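Local coordinates for protein phosphinothricin N-acetyltransferase (Brucella ovis, PDB 5DWM) that probably transfers the acetyl group of acetyl-CoA to an amine such as that of phosphinothricin, as a member of the GNAT acyltransferase family, at residues R13-Q16 / P17-E21; A25-T28 / Q29-T33; A115-A119 / L120-Q124. All coordinates share one frame; numbering follows the deposited sequence. Where two conformers were deposited one is given.

Contact 1. Residues R13-Q16 / P17-E21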
loop_
_atom_site.group_PDB
_atom_site.type_symbol
_atom_site.label_atom_id
_atom_site.label_comp_id
_atom_site.label_asym_id
_atom_site.label_seq_id
_atom_site.Cartn_x
_atom_site.Cartn_y
_atom_site.Cartn_z
ATOM N N ARG A 13 0.468 -4.464 -27.408
ATOM C CA ARG A 13 -0.900 -4.916 -27.639
ATOM C C ARG A 13 -1.504 -5.388 -26.326
ATOM O O ARG A 13 -0.804 -5.577 -25.329
ATOM C CB ARG A 13 -0.966 -6.044 -28.674
ATOM C CG ARG A 13 -0.251 -7.314 -28.227
ATOM C CD ARG A 13 -0.578 -8.500 -29.130
ATOM N NE ARG A 13 0.304 -9.637 -28.873
ATOM C CZ ARG A 13 0.148 -10.486 -27.861
ATOM N NH1 ARG A 13 -0.855 -10.324 -27.007
ATOM N NH2 ARG A 13 0.995 -11.499 -27.700
ATOM N N ASP A 14 -2.820 -5.601 -26.340
ATOM C CA ASP A 14 -3.492 -6.142 -25.166
ATOM C C ASP A 14 -3.040 -7.570 -24.889
ATOM O O ASP A 14 -2.840 -8.372 -25.806
ATOM C CB ASP A 14 -5.004 -6.165 -25.377
ATOM C CG ASP A 14 -5.641 -4.790 -25.277
ATOM O OD1 ASP A 14 -5.168 -3.953 -24.480
ATOM O OD2 ASP A 14 -6.636 -4.558 -25.988
ATOM N N PHE A 15 -2.918 -7.888 -23.603
ATOM C CA PHE A 15 -2.704 -9.254 -23.158
ATOM C C PHE A 15 -3.843 -10.162 -23.608
ATOM O O PHE A 15 -5.011 -9.755 -23.653
ATOM C CB PHE A 15 -2.646 -9.226 -21.627
ATOM C CG PHE A 15 -2.904 -10.550 -20.957
ATOM C CD1 PHE A 15 -4.180 -10.902 -20.536
ATOM C CD2 PHE A 15 -1.859 -11.420 -20.688
ATOM C CE1 PHE A 15 -4.414 -12.117 -19.898
ATOM C CE2 PHE A 15 -2.088 -12.635 -20.043
ATOM C CZ PHE A 15 -3.367 -12.978 -19.649
ATOM N N GLN A 16 -3.488 -11.401 -23.945
ATOM C CA GLN A 16 -4.442 -12.469 -24.157
ATOM C C GLN A 16 -4.019 -13.666 -23.319
ATOM O O GLN A 16 -2.850 -13.796 -22.951
ATOM C CB GLN A 16 -4.504 -12.861 -25.644
ATOM C CG GLN A 16 -4.742 -11.678 -26.578
ATOM C CD GLN A 16 -6.153 -11.109 -26.480
ATOM O OE1 GLN A 16 -7.064 -11.752 -25.959
ATOM N NE2 GLN A 16 -6.335 -9.897 -26.990
ATOM N N PRO A 17 -4.967 -14.540 -22.956
ATOM C CA PRO A 17 -4.605 -15.671 -22.076
ATOM C C PRO A 17 -3.472 -16.542 -22.599
ATOM O O PRO A 17 -2.725 -17.118 -21.794
ATOM C CB PRO A 17 -5.918 -16.453 -21.941
ATOM C CG PRO A 17 -6.985 -15.422 -22.168
ATOM C CD PRO A 17 -6.423 -14.460 -23.181
ATOM N N ALA A 18 -3.308 -16.642 -23.921
ATOM C CA ALA A 18 -2.191 -17.394 -24.482
ATOM C C ALA A 18 -0.836 -16.849 -24.040
ATOM O O ALA A 18 0.162 -17.579 -24.100
ATOM C CB ALA A 18 -2.278 -17.390 -26.009
ATOM N N ASP A 19 -0.778 -15.595 -23.588
ATOM C CA ASP A 19 0.477 -14.990 -23.160
ATOM C C ASP A 19 0.894 -15.396 -21.752
ATOM O O ASP A 19 2.007 -15.052 -21.337
ATOM C CB ASP A 19 0.378 -13.456 -23.178
ATOM C CG ASP A 19 0.042 -12.897 -24.546
ATOM O OD1 ASP A 19 0.490 -13.476 -25.552
ATOM O OD2 ASP A 19 -0.671 -11.867 -24.604
ATOM N N ILE A 20 0.050 -16.124 -21.016
ATOM C CA ILE A 20 0.319 -16.392 -19.599
ATOM C C ILE A 20 1.606 -17.187 -19.413
ATOM O O ILE A 20 2.345 -16.990 -18.439
ATOM C CB ILE A 20 -0.890 -17.084 -18.937
ATOM C CG1 ILE A 20 -1.924 -16.044 -18.507
ATOM C CG2 ILE A 20 -0.461 -17.937 -17.739
ATOM C CD1 ILE A 20 -1.456 -15.153 -17.365
ATOM N N GLU A 21 1.896 -18.108 -20.336
ATOM C CA GLU A 21 3.096 -18.930 -20.180
ATOM C C GLU A 21 4.361 -18.077 -20.178
ATOM O O GLU A 21 5.212 -18.213 -19.292
ATOM C CB GLU A 21 3.160 -20.002 -21.266
ATOM C CG GLU A 21 4.462 -20.776 -21.239
ATOM C CD GLU A 21 4.485 -21.904 -22.231
ATOM O OE1 GLU A 21 4.217 -23.054 -21.825
ATOM O OE2 GLU A 21 4.759 -21.639 -23.419
#
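D19, in the turn leading into helix 20-33, reaches back to R13, F15 and Q16. Its CB lies 3.3 Å from Q16 O and 3.9 Å from CD2 of F15, obliquely to the ring. With CG turned beside the backbone N and anti to the carbonyl carbon (chi1 -59°), the carboxylate faces the R13 guanidinium, which meets it end-on: NH1 of R13 to OD2 of D19 is 2.9 Å, and NH2 of R13 to OD1 of D19 is 3.0 Å. Both oxygens are met on their syn side, the two planes 34° apart. OD2 is gripped twice, since the backbone N of Q16 also donates to it (2.9 Å) from above the carboxylate plane. In return D19 N binds Q16 O at 2.8 Å. D19 thus holds Q16 through its carboxylate and its backbone N, where the chain turns from strand 11-14 toward the first helix of the GNAT fold. R13 is held further by NE to E66 and by NH1 to the carbonyl of D14, which should fix the rotation of the guanidinium. The F15 ring carries P17 N over one face and CG1 of I20 at its edge, 3.6 Å from CZ of F15; F52 meets the same ring.

Contact 2. Residues A25-T28 / Q29-T33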
loop_
_atom_site.group_PDB
_atom_site.type_symbol
_atom_site.label_atom_id
_atom_site.label_comp_id
_atom_site.label_asym_id
_atom_site.label_seq_id
_atom_site.Cartn_x
_atom_site.Cartn_y
_atom_site.Cartn_z
ATOM N N ALA A 25 7.027 -16.983 -17.157
ATOM C CA ALA A 25 8.475 -17.157 -17.262
ATOM C C ALA A 25 9.228 -15.859 -16.969
ATOM O O ALA A 25 10.255 -15.869 -16.275
ATOM C CB ALA A 25 8.849 -17.707 -18.644
ATOM N N ILE A 26 8.733 -14.731 -17.484
ATOM C CA ILE A 26 9.370 -13.440 -17.227
ATOM C C ILE A 26 9.328 -13.119 -15.739
ATOM O O ILE A 26 10.334 -12.735 -15.134
ATOM C CB ILE A 26 8.688 -12.341 -18.058
ATOM C CG1 ILE A 26 8.973 -12.564 -19.547
ATOM C CG2 ILE A 26 9.150 -10.952 -17.620
ATOM C CD1 ILE A 26 8.207 -11.634 -20.468
ATOM N N TYR A 27 8.154 -13.268 -15.127
ATOM C CA TYR A 27 8.033 -12.952 -13.707
ATOM C C TYR A 27 8.859 -13.912 -12.852
ATOM O O TYR A 27 9.437 -13.494 -11.836
ATOM C CB TYR A 27 6.557 -12.935 -13.288
ATOM C CG TYR A 27 6.346 -12.390 -11.890
ATOM C CD1 TYR A 27 6.763 -11.107 -11.555
ATOM C CD2 TYR A 27 5.756 -13.166 -10.903
ATOM C CE1 TYR A 27 6.601 -10.608 -10.269
ATOM C CE2 TYR A 27 5.586 -12.676 -9.605
ATOM C CZ TYR A 27 6.018 -11.395 -9.308
ATOM O OH TYR A 27 5.859 -10.881 -8.048
ATOM N N THR A 28 8.941 -15.186 -13.251
ATOM C CA THR A 28 9.759 -16.147 -12.514
ATOM C C THR A 28 11.203 -15.668 -12.404
ATOM O O THR A 28 11.803 -15.702 -11.323
ATOM C CB THR A 28 9.679 -17.522 -13.185
ATOM O OG1 THR A 28 8.368 -18.069 -12.988
ATOM C CG2 THR A 28 10.737 -18.488 -12.618
ATOM N N GLN A 29 11.779 -15.211 -13.521
ATOM C CA GLN A 29 13.151 -14.706 -13.479
ATOM C C GLN A 29 13.268 -13.469 -12.598
ATOM O O GLN A 29 14.245 -13.320 -11.852
ATOM C CB GLN A 29 13.658 -14.415 -14.895
ATOM C CG GLN A 29 13.894 -15.669 -15.715
ATOM C CD GLN A 29 14.653 -16.720 -14.930
ATOM O OE1 GLN A 29 15.752 -16.465 -14.436
ATOM N NE2 GLN A 29 14.055 -17.903 -14.787
ATOM N N ALA A 30 12.285 -12.565 -12.671
ATOM C CA ALA A 30 12.281 -11.398 -11.793
ATOM C C ALA A 30 12.268 -11.800 -10.321
ATOM O O ALA A 30 13.004 -11.231 -9.504
ATOM C CB ALA A 30 11.071 -10.524 -12.108
ATOM N N VAL A 31 11.448 -12.791 -9.968
ATOM C CA VAL A 31 11.354 -13.220 -8.575
ATOM C C VAL A 31 12.660 -13.850 -8.120
ATOM O O VAL A 31 13.151 -13.572 -7.017
ATOM C CB VAL A 31 10.157 -14.176 -8.404
ATOM C CG1 VAL A 31 10.212 -14.876 -7.054
ATOM C CG2 VAL A 31 8.842 -13.423 -8.571
ATOM N N LEU A 32 13.251 -14.701 -8.965
ATOM C CA LEU A 32 14.419 -15.476 -8.556
ATOM C C LEU A 32 15.693 -14.639 -8.537
ATOM O O LEU A 32 16.531 -14.811 -7.645
ATOM C CB LEU A 32 14.601 -16.679 -9.478
ATOM C CG LEU A 32 13.540 -17.774 -9.366
ATOM C CD1 LEU A 32 13.766 -18.875 -10.390
ATOM C CD2 LEU A 32 13.520 -18.334 -7.951
ATOM N N THR A 33 15.857 -13.734 -9.504
ATOM C CA THR A 33 17.112 -13.016 -9.684
ATOM C C THR A 33 17.042 -11.535 -9.342
ATOM O O THR A 33 18.081 -10.869 -9.382
ATOM C CB THR A 33 17.609 -13.136 -11.136
ATOM O OG1 THR A 33 16.779 -12.341 -11.997
ATOM C CG2 THR A 33 17.573 -14.578 -11.604
HETATM O O HOH W 1 11.775 -18.281 -16.256
#
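The Y27 ring carries CG2 of V31 over one face, a CH-pi contact in which the methyl sits 3.7 Å from the ring centroid and 20° off the normal. It leans toward the rim, closest to CE2 of Y27 at 3.5 Å. CB of A30 approaches the ring obliquely, at 4.4 Å from CD1 of Y27, while Y95 of strand 89-96 packs edge-to-face with it. The ring is swung to this place because Y27 CG stands anti to its own backbone nitrogen (chi1 -170°), and V31 turns CG2 anti to its carbonyl carbon to meet it. At the far end OH of Y27 is hydrogen-bonded to E39 and S37, which anchor the phenol while V31 covers the ring. Y27, A30 and V31 lie on the last turns of helix 20-33, the first helix of the GNAT fold; I26 of the same helix has its side chain about 6 Å from that of I96, one of the acetyl-CoA-binding residues of strand 89-96. Regular i to i+4 bonds run through the segment, among them V31 N to Y27 O at 2.8 Å. On another side of the helix, T28 and L32 lie side by side and point the same way, with CG2 of T28 3.8 Å from CD1 of L32, while OG1 of T28 bonds back to the carbonyl of T24. One turn earlier, a water links the A25 carbonyl to Q29 NE2, donating to A25 O and accepting from NE2 at 2.7 Å. The Q29 carbonyl accepts from both N and OG1 of T33, which reach it from opposite faces of its plane.

Contact 3. Residues A115-A119 / L120-Q124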
loop_
_atom_site.group_PDB
_atom_site.type_symbol
_atom_site.label_atom_id
_atom_site.label_comp_id
_atom_site.label_asym_id
_atom_site.label_seq_id
_atom_site.Cartn_x
_atom_site.Cartn_y
_atom_site.Cartn_z
ATOM N N ALA A 115 -1.459 6.070 -21.224
ATOM C CA ALA A 115 -2.562 6.452 -22.104
ATOM C C ALA A 115 -3.854 5.724 -21.739
ATOM O O ALA A 115 -4.923 6.340 -21.680
ATOM C CB ALA A 115 -2.196 6.211 -23.575
ATOM N N ARG A 116 -3.779 4.413 -21.485
ATOM C CA ARG A 116 -4.989 3.658 -21.180
ATOM C C ARG A 116 -5.570 4.065 -19.829
ATOM O O ARG A 116 -6.792 4.205 -19.691
ATOM C CB ARG A 116 -4.695 2.158 -21.235
ATOM C CG ARG A 116 -4.322 1.638 -22.630
ATOM C CD ARG A 116 -5.541 1.552 -23.534
ATOM N NE ARG A 116 -6.547 0.639 -23.000
ATOM C CZ ARG A 116 -6.574 -0.669 -23.233
ATOM N NH1 ARG A 116 -5.652 -1.226 -24.007
ATOM N NH2 ARG A 116 -7.528 -1.419 -22.700
ATOM N N ILE A 117 -4.715 4.259 -18.821
ATOM C CA ILE A 117 -5.184 4.661 -17.497
ATOM C C ILE A 117 -5.775 6.064 -17.529
ATOM O O ILE A 117 -6.779 6.349 -16.856
ATOM C CB ILE A 117 -4.032 4.535 -16.484
ATOM C CG1 ILE A 117 -3.822 3.063 -16.149
ATOM C CG2 ILE A 117 -4.331 5.344 -15.215
ATOM C CD1 ILE A 117 -5.053 2.425 -15.521
ATOM N N SER A 118 -5.156 6.966 -18.298
ATOM C CA SER A 118 -5.703 8.308 -18.444
ATOM C C SER A 118 -7.083 8.261 -19.086
ATOM O O SER A 118 -8.007 8.959 -18.645
ATOM C CB SER A 118 -4.743 9.167 -19.267
ATOM O OG SER A 118 -5.154 10.521 -19.308
ATOM N N ALA A 119 -7.246 7.423 -20.115
ATOM C CA ALA A 119 -8.532 7.345 -20.799
ATOM C C ALA A 119 -9.631 6.835 -19.876
ATOM O O ALA A 119 -10.810 7.139 -20.091
ATOM C CB ALA A 119 -8.418 6.483 -22.058
ATOM N N LEU A 120 -9.269 6.075 -18.841
ATOM C CA LEU A 120 -10.242 5.570 -17.881
ATOM C C LEU A 120 -10.631 6.594 -16.818
ATOM O O LEU A 120 -11.573 6.342 -16.058
ATOM C CB LEU A 120 -9.725 4.280 -17.231
ATOM C CG LEU A 120 -9.647 3.049 -18.140
ATOM C CD1 LEU A 120 -8.903 1.901 -17.469
ATOM C CD2 LEU A 120 -11.035 2.594 -18.594
ATOM N N GLY A 121 -9.949 7.735 -16.747
ATOM C CA GLY A 121 -10.346 8.808 -15.855
ATOM C C GLY A 121 -9.615 8.875 -14.532
ATOM O O GLY A 121 -10.023 9.651 -13.655
ATOM N N PHE A 122 -8.554 8.093 -14.358
ATOM C CA PHE A 122 -7.758 8.179 -13.148
ATOM C C PHE A 122 -7.049 9.528 -13.061
ATOM O O PHE A 122 -6.806 10.207 -14.064
ATOM C CB PHE A 122 -6.751 7.028 -13.079
ATOM C CG PHE A 122 -7.377 5.711 -12.735
ATOM C CD1 PHE A 122 -7.511 5.324 -11.409
ATOM C CD2 PHE A 122 -7.859 4.873 -13.724
ATOM C CE1 PHE A 122 -8.108 4.118 -11.083
ATOM C CE2 PHE A 122 -8.445 3.668 -13.404
ATOM C CZ PHE A 122 -8.580 3.292 -12.088
ATOM N N ARG A 123 -6.719 9.918 -11.827
ATOM C CA ARG A 123 -6.077 11.200 -11.572
ATOM C C ARG A 123 -4.625 11.087 -11.123
ATOM O O ARG A 123 -3.884 12.072 -11.231
ATOM C CB ARG A 123 -6.883 12.014 -10.538
ATOM C CG ARG A 123 -8.262 12.468 -11.017
ATOM C CD ARG A 123 -8.129 13.385 -12.221
ATOM N NE ARG A 123 -9.398 13.974 -12.649
ATOM C CZ ARG A 123 -9.884 15.112 -12.173
ATOM N NH1 ARG A 123 -9.213 15.772 -11.237
ATOM N NH2 ARG A 123 -11.043 15.578 -12.623
ATOM N N GLN A 124 -4.199 9.930 -10.613
ATOM C CA GLN A 124 -2.807 9.721 -10.230
ATOM C C GLN A 124 -2.411 8.297 -10.575
ATOM O O GLN A 124 -3.199 7.365 -10.387
ATOM C CB GLN A 124 -2.594 9.913 -8.712
ATOM C CG GLN A 124 -3.055 11.245 -8.158
ATOM C CD GLN A 124 -2.190 12.434 -8.554
ATOM O OE1 GLN A 124 -2.648 13.591 -8.512
ATOM N NE2 GLN A 124 -0.943 12.172 -8.920
#
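I117 and F122 both hold their first branch beside the backbone N, I117 CG1 at chi1 -76° and F122 CG at chi1 -75°, and this leaves CG2 of I117 beside the carbonyl carbon, facing F122 CB at 3.6 Å. Between the two residues helix 105-119 ends in a Schellman motif, from which the chain turns toward strand 124-129. G121 takes the positive phi (98°) of the motif, where the lack of a side chain keeps the L120 carbonyl oxygen uncrowded. Its N binds the S118 carbonyl O at 3.0 Å. L120 N makes two weak bonds, to the carbonyls of R116 and I117. The apolar contact characteristic of such a helix end is made by I117 and F122, whose side chains cross obliquely and are both buried, I117 against A77 and F122 against Y79 of strand 70-79. L120 also touches I117, with CD1 of L120 4.3 Å from CD1 of I117. N174 ND2 bonds to the carbonyls of both S118 and F122, tying the two sides of the turn. The I117 carbonyl oxygen lies at the edge of the F122 ring, in its plane, 3.6 Å from CD2.

In the fold
Contacts 1, 2 and 3 come in that order along the chain, all within the GNAT domain. Contacts 1 and 2 share helix 20-33: contact 1 marks its entry from the edge strand 11-14 and contact 2 its final turns, their centres about 17 Å apart. Contact 3 closes helix 105-119 just before strand 124-129, its centre about 22 Å from that of contact 1 and about 28 Å from that of contact 2, on the opposite side of the chain's centre from the latter. The salt bridge D14 OD1 to R116 NH1 (2.8 Å) ties contact 1 to contact 3, linking the edge strand to helix 105-119, whose beginning includes acetyl-CoA-binding residues G106 and K107.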